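Local atomic coordinates of putative diflavin flavoprotein A 3 (Synechocystis sp., PDB entry 6H0C), a protein that probably passes electrons from NADH to oxygen, reducing it to water, and is represented here by its flavodiiron core, a metallo-beta-lactamase-like domain joined to a flavodoxin-like domain. Residues G346-W350 against R375-K379; G313-L317 against S351-I355. All coordinates share one frame; numbering follows the deposited sequence.

Contact 1. Residues G346-W350 against R375-K379; sequences GSFGW and RVKFK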
ATOM      1  N   GLY A 346      17.421  -8.639  -0.948  1.00 28.97           N
ATOM      2  CA  GLY A 346      17.447  -7.445  -1.766  1.00 28.75           C
ATOM      3  C   GLY A 346      17.490  -7.716  -3.258  1.00 33.75           C
ATOM      4  O   GLY A 346      17.737  -8.841  -3.691  1.00 33.64           O
ATOM      5  N   SER A 347      17.231  -6.672  -4.038  1.00 39.38           N
ATOM      6  CA  SER A 347      17.435  -6.705  -5.481  1.00 49.81           C
ATOM      7  C   SER A 347      18.581  -5.771  -5.827  1.00 51.72           C
ATOM      8  O   SER A 347      18.943  -4.886  -5.042  1.00 46.54           O
ATOM      9  CB  SER A 347      16.185  -6.275  -6.238  1.00 49.97           C
ATOM     10  OG  SER A 347      15.972  -4.887  -6.066  1.00 54.32           O
ATOM     11  N   PHE A 348      19.143  -5.952  -7.013  1.00 50.95           N
ATOM     12  CA  PHE A 348      20.172  -5.042  -7.485  1.00 50.22           C
ATOM     13  C   PHE A 348      20.366  -5.172  -8.978  1.00 54.42           C
ATOM     14  O   PHE A 348      19.939  -6.158  -9.585  1.00 49.34           O
ATOM     15  CB  PHE A 348      21.482  -5.304  -6.762  1.00 45.80           C
ATOM     16  CG  PHE A 348      21.950  -6.714  -6.868  1.00 50.22           C
ATOM     17  CD1 PHE A 348      22.924  -7.064  -7.784  1.00 54.87           C
ATOM     18  CD2 PHE A 348      21.414  -7.697  -6.054  1.00 49.10           C
ATOM     19  CE1 PHE A 348      23.358  -8.367  -7.881  1.00 54.51           C
ATOM     20  CE2 PHE A 348      21.851  -9.001  -6.145  1.00 49.39           C
ATOM     21  CZ  PHE A 348      22.824  -9.336  -7.057  1.00 52.55           C
ATOM     22  N   GLY A 349      21.008  -4.163  -9.557  1.00 60.28           N
ATOM     23  CA  GLY A 349      21.328  -4.181 -10.966  1.00 63.15           C
ATOM     24  C   GLY A 349      22.527  -5.070 -11.172  1.00 67.10           C
ATOM     25  O   GLY A 349      22.407  -6.290 -11.291  1.00 67.41           O
ATOM     26  N   TRP A 350      23.699  -4.460 -11.190  1.00 76.69           N
ATOM     27  CA  TRP A 350      24.907  -5.230 -11.417  1.00 91.32           C
ATOM     28  C   TRP A 350      25.794  -5.249 -10.175  1.00 90.54           C
ATOM     29  O   TRP A 350      26.790  -5.972 -10.123  1.00 98.62           O
ATOM     30  CB  TRP A 350      25.666  -4.683 -12.632  1.00 97.80           C
ATOM     31  CG  TRP A 350      25.673  -3.175 -12.772  1.00 97.71           C
ATOM     32  CD1 TRP A 350      26.169  -2.268 -11.876  1.00100.65           C
ATOM     33  CD2 TRP A 350      25.203  -2.411 -13.894  1.00 88.01           C
ATOM     34  NE1 TRP A 350      26.020  -0.989 -12.365  1.00 97.86           N
ATOM     35  CE2 TRP A 350      25.433  -1.051 -13.601  1.00 89.35           C
ATOM     36  CE3 TRP A 350      24.603  -2.746 -15.112  1.00 78.54           C
ATOM     37  CZ2 TRP A 350      25.087  -0.026 -14.484  1.00 81.02           C
ATOM     38  CZ3 TRP A 350      24.261  -1.728 -15.986  1.00 79.05           C
ATOM     39  CH2 TRP A 350      24.505  -0.383 -15.667  1.00 78.02           C
ATOM     40  N   ARG A 375      19.395 -12.853  -2.946  1.00 34.19           N
ATOM     41  CA  ARG A 375      19.881 -11.890  -3.923  1.00 31.91           C
ATOM     42  C   ARG A 375      19.116 -12.034  -5.241  1.00 36.50           C
ATOM     43  O   ARG A 375      19.231 -13.045  -5.927  1.00 38.79           O
ATOM     44  CB  ARG A 375      21.380 -12.081  -4.150  1.00 33.96           C
ATOM     45  CG  ARG A 375      22.224 -11.779  -2.917  1.00 37.03           C
ATOM     46  CD  ARG A 375      23.700 -12.073  -3.147  1.00 36.29           C
ATOM     47  NE  ARG A 375      24.534 -11.591  -2.049  1.00 37.74           N
ATOM     48  CZ  ARG A 375      24.841 -12.309  -0.970  1.00 43.00           C
ATOM     49  NH1 ARG A 375      24.380 -13.548  -0.837  1.00 40.39           N
ATOM     50  NH2 ARG A 375      25.611 -11.790  -0.022  1.00 39.93           N
ATOM     51  N   VAL A 376      18.323 -11.023  -5.583  1.00 37.69           N
ATOM     52  CA  VAL A 376      17.538 -11.040  -6.814  1.00 34.14           C
ATOM     53  C   VAL A 376      18.047 -10.024  -7.820  1.00 38.12           C
ATOM     54  O   VAL A 376      17.954  -8.815  -7.584  1.00 37.53           O
ATOM     55  CB  VAL A 376      16.058 -10.740  -6.543  1.00 33.41           C
ATOM     56  CG1 VAL A 376      15.278 -10.739  -7.855  1.00 31.09           C
ATOM     57  CG2 VAL A 376      15.488 -11.750  -5.562  1.00 32.28           C
ATOM     58  N   LYS A 377      18.564 -10.507  -8.948  1.00 44.41           N
ATOM     59  CA  LYS A 377      19.085  -9.608  -9.979  1.00 51.99           C
ATOM     60  C   LYS A 377      17.994  -9.162 -10.970  1.00 54.53           C
ATOM     61  O   LYS A 377      17.310  -9.985 -11.587  1.00 45.09           O
ATOM     62  CB  LYS A 377      20.250 -10.267 -10.724  1.00 52.25           C
ATOM     63  CG  LYS A 377      21.419  -9.312 -11.019  1.00 59.62           C
ATOM     64  CD  LYS A 377      22.530 -10.033 -11.790  1.00 64.17           C
ATOM     65  CE  LYS A 377      23.680  -9.112 -12.153  1.00 63.70           C
ATOM     66  NZ  LYS A 377      24.696  -9.827 -12.985  1.00 64.09           N
ATOM     67  N   PHE A 378      17.855  -7.842 -11.096  1.00 66.80           N
ATOM     68  CA  PHE A 378      16.812  -7.190 -11.896  1.00 75.69           C
ATOM     69  C   PHE A 378      15.402  -7.615 -11.470  1.00 69.34           C
ATOM     70  O   PHE A 378      15.187  -8.025 -10.331  1.00 71.22           O
ATOM     71  CB  PHE A 378      17.018  -7.456 -13.391  1.00 92.04           C
ATOM     72  CG  PHE A 378      16.456  -6.371 -14.284  1.00102.88           C
ATOM     73  CD1 PHE A 378      16.201  -5.102 -13.777  1.00104.12           C
ATOM     74  CD2 PHE A 378      16.163  -6.626 -15.619  1.00103.77           C
ATOM     75  CE1 PHE A 378      15.681  -4.104 -14.586  1.00101.30           C
ATOM     76  CE2 PHE A 378      15.641  -5.632 -16.432  1.00102.08           C
ATOM     77  CZ  PHE A 378      15.401  -4.370 -15.915  1.00100.93           C
ATOM     78  N   LYS A 379      14.451  -7.518 -12.396  1.00 63.60           N
ATOM     79  CA  LYS A 379      13.028  -7.583 -12.071  1.00 57.58           C
ATOM     80  C   LYS A 379      12.567  -8.958 -11.594  1.00 49.18           C
ATOM     81  O   LYS A 379      12.809  -9.969 -12.247  1.00 45.72           O
ATOM     82  CB  LYS A 379      12.192  -7.160 -13.281  1.00 64.61           C
ATOM     83  CG  LYS A 379      11.019  -6.248 -12.924  1.00 76.26           C
ATOM     84  CD  LYS A 379      10.132  -5.957 -14.131  1.00 84.34           C
ATOM     85  CE  LYS A 379       9.600  -7.243 -14.750  1.00 90.97           C
ATOM     86  NZ  LYS A 379       8.644  -6.992 -15.866  1.00 92.06           N
TER
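The ring of Phe-348 lies over the neighbouring strand between the side chains of Arg-375 and Lys-377, at the C-terminal ends of strands 341-348 and 368-377. These are adjacent parallel strands of the five-stranded flavodoxin-like sheet, joined through helix 353-364 in a beta-alpha-beta crossover. The ring meets its two neighbours differently. Arg-375 CB comes to the ring edge, in its plane, 3.7 Å from Phe-348 CE2, whereas Lys-377 CG approaches CE1 of the same ring obliquely at 3.8 Å. A chi1 of 55° swings the Phe-348 ring across toward the adjacent strand, which brings CE1 and CE2 up to Lys-377 and Arg-375. The guanidinium of Arg-375 is turned 79° from the ring plane and leads away from it, toward salt bridges with Asp-356 and Glu-359. On the other face of the sheet Ser-347 and Val-376 sit side by side beneath helix 268-281, Val-376 touching Leu-272. Three backbone bonds fix the parallel register: Val-376 N to Gly-346 O (2.9 Å), Phe-348 N to Val-376 O (3.2 Å) and, nearly straight at 176°, Phe-378 N to Phe-348 O (3.1 Å). At the last residue of its strand, Lys-377 sends a chain, extended past CG, by the carbonyl of Gly-349, just past the end of strand 341-348; Gly-349 O lies 3.2 Å from both CG and CE of that lysine.

Contact 2. Residues G313-L317 against S351-I355; sequences GSPTL and SGEAI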
ATOM      1  N   GLY A 313      15.757  -5.699   4.165  1.00 22.43           N
ATOM      2  CA  GLY A 313      15.690  -5.727   2.714  1.00 22.14           C
ATOM      3  C   GLY A 313      16.206  -4.408   2.168  1.00 27.60           C
ATOM      4  O   GLY A 313      15.748  -3.337   2.575  1.00 25.43           O
ATOM      5  N   SER A 314      17.160  -4.466   1.244  1.00 26.79           N
ATOM      6  CA  SER A 314      17.782  -3.232   0.770  1.00 26.15           C
ATOM      7  C   SER A 314      18.205  -3.310  -0.690  1.00 28.78           C
ATOM      8  O   SER A 314      18.746  -4.321  -1.130  1.00 28.49           O
ATOM      9  CB  SER A 314      19.001  -2.884   1.646  1.00 25.96           C
ATOM     10  OG  SER A 314      19.664  -1.719   1.187  1.00 24.96           O
ATOM     11  N   PRO A 315      17.962  -2.228  -1.446  1.00 33.27           N
ATOM     12  CA  PRO A 315      18.603  -2.070  -2.752  1.00 27.32           C
ATOM     13  C   PRO A 315      20.039  -1.583  -2.567  1.00 29.57           C
ATOM     14  O   PRO A 315      20.471  -1.334  -1.434  1.00 29.70           O
ATOM     15  CB  PRO A 315      17.747  -1.007  -3.432  1.00 26.33           C
ATOM     16  CG  PRO A 315      17.324  -0.124  -2.283  1.00 29.64           C
ATOM     17  CD  PRO A 315      17.113  -1.069  -1.105  1.00 30.64           C
ATOM     18  N   THR A 316      20.766  -1.438  -3.667  1.00 28.39           N
ATOM     19  CA  THR A 316      22.100  -0.861  -3.612  1.00 32.87           C
ATOM     20  C   THR A 316      22.144   0.396  -4.474  1.00 40.86           C
ATOM     21  O   THR A 316      21.790   0.366  -5.657  1.00 41.07           O
ATOM     22  CB  THR A 316      23.162  -1.859  -4.074  1.00 35.69           C
ATOM     23  OG1 THR A 316      23.113  -3.017  -3.230  1.00 33.48           O
ATOM     24  CG2 THR A 316      24.555  -1.227  -4.001  1.00 37.70           C
ATOM     25  N   LEU A 317      22.551   1.504  -3.867  1.00 40.31           N
ATOM     26  CA  LEU A 317      22.547   2.792  -4.547  1.00 49.97           C
ATOM     27  C   LEU A 317      23.944   3.387  -4.501  1.00 54.16           C
ATOM     28  O   LEU A 317      24.413   3.811  -3.444  1.00 55.80           O
ATOM     29  CB  LEU A 317      21.528   3.747  -3.911  1.00 50.05           C
ATOM     30  CG  LEU A 317      20.085   3.230  -3.822  1.00 62.03           C
ATOM     31  CD1 LEU A 317      19.181   4.232  -3.111  1.00 67.78           C
ATOM     32  CD2 LEU A 317      19.522   2.875  -5.195  1.00 61.23           C
ATOM     33  N   SER A 351      25.416  -4.466  -9.169  1.00 76.35           N
ATOM     34  CA  SER A 351      26.139  -4.461  -7.904  1.00 67.32           C
ATOM     35  C   SER A 351      25.171  -4.643  -6.735  1.00 55.73           C
ATOM     36  O   SER A 351      24.148  -3.959  -6.656  1.00 49.38           O
ATOM     37  CB  SER A 351      26.936  -3.165  -7.746  1.00 66.87           C
ATOM     38  OG  SER A 351      26.081  -2.075  -7.448  1.00 68.91           O
ATOM     39  N   GLY A 352      25.490  -5.569  -5.834  1.00 49.88           N
ATOM     40  CA  GLY A 352      24.643  -5.837  -4.683  1.00 43.77           C
ATOM     41  C   GLY A 352      25.368  -5.715  -3.354  1.00 40.60           C
ATOM     42  O   GLY A 352      25.180  -6.533  -2.451  1.00 39.52           O
ATOM     43  N   GLU A 353      26.192  -4.681  -3.230  1.00 38.38           N
ATOM     44  CA  GLU A 353      27.042  -4.499  -2.057  1.00 35.55           C
ATOM     45  C   GLU A 353      26.260  -4.237  -0.773  1.00 34.32           C
ATOM     46  O   GLU A 353      26.726  -4.573   0.307  1.00 35.99           O
ATOM     47  CB  GLU A 353      28.024  -3.354  -2.294  1.00 42.02           C
ATOM     48  CG  GLU A 353      29.113  -3.667  -3.322  1.00 58.50           C
ATOM     49  CD  GLU A 353      28.687  -3.409  -4.765  1.00 69.60           C
ATOM     50  OE1 GLU A 353      29.519  -3.624  -5.677  1.00 70.37           O
ATOM     51  OE2 GLU A 353      27.528  -2.988  -4.985  1.00 71.88           O
ATOM     52  N   ALA A 354      25.077  -3.638  -0.881  1.00 34.05           N
ATOM     53  CA  ALA A 354      24.254  -3.387   0.304  1.00 31.02           C
ATOM     54  C   ALA A 354      23.892  -4.701   1.010  1.00 29.77           C
ATOM     55  O   ALA A 354      23.910  -4.789   2.241  1.00 32.05           O
ATOM     56  CB  ALA A 354      22.998  -2.610  -0.072  1.00 26.42           C
ATOM     57  N   ILE A 355      23.586  -5.726   0.221  1.00 29.32           N
ATOM     58  CA  ILE A 355      23.220  -7.035   0.757  1.00 28.77           C
ATOM     59  C   ILE A 355      24.419  -7.700   1.439  1.00 33.38           C
ATOM     60  O   ILE A 355      24.299  -8.246   2.546  1.00 27.38           O
ATOM     61  CB  ILE A 355      22.666  -7.944  -0.355  1.00 29.20           C
ATOM     62  CG1 ILE A 355      21.383  -7.334  -0.925  1.00 30.15           C
ATOM     63  CG2 ILE A 355      22.417  -9.350   0.174  1.00 29.67           C
ATOM     64  CD1 ILE A 355      20.858  -8.030  -2.157  1.00 33.95           C
TER
HETATM   65  O   HOH W   1      22.312  -1.903  -7.929  1.00 54.35           O
HETATM   66  O   HOH W   2      24.865   0.986  -7.163  1.00 62.90           O
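Thr-316 reaches across to the start of helix 353-364, and its side chain packs on residues 351-354. CB, the branch point, lies 3.5 Å from the carbonyl O of Ser-351. From there OG1, beside the backbone N at chi1 -59°, accepts a hydrogen bond from Ala-354 N at 3.1 Å, with an angle of 151° at the hydrogen. The bond occupies a first-turn amide, which points out of the helix start and has no carbonyl one turn earlier within the helix to receive it; Gly-352 is the N-cap residue. Both segments follow C-terminal ends of parallel strands, 309-313 and 341-348, in the flavodoxin-like domain, where loops of this kind usually border the FMN site. The other branch, CG2, is the methyl tip, and it lies 3.9 Å from Ser-351 OG. Next to the threonine, the methyl of Ala-354 is packed closely, its CB 3.1 Å from Pro-315 O. That same oxygen accepts a bond from Ser-314 OG (2.8 Å), which arrives in the carbonyl plane on a lone pair. Water 1 lies within hydrogen-bonding distance of Thr-316 O (3.3 Å) and Ser-351 O (3.0 Å), though it cannot serve every acceptor around it at once.

Contact 1 and contact 2 lie about 8 Å apart, centre to centre, and share the unit made by strand 341-348, helix 353-364 and strand 368-377. Contact 1 joins its two strands; contact 2 ties the start of its helix to the loop after strand 309-313. Both are partly buried, with three buried residues each, but contact 1 has five exposed ones and contact 2 none. Parallel backbone pairing sets the register of the first, with Phe-348 packing along it; the second has one direct hydrogen bond, helix amide to threonine hydroxyl. Ile-355 connects them: its CD1 packs 3.5 Å from Gly-346 CA and 3.9 Å from Phe-348 CD2, and its CG2 lies 3.8 Å from Arg-375 NE.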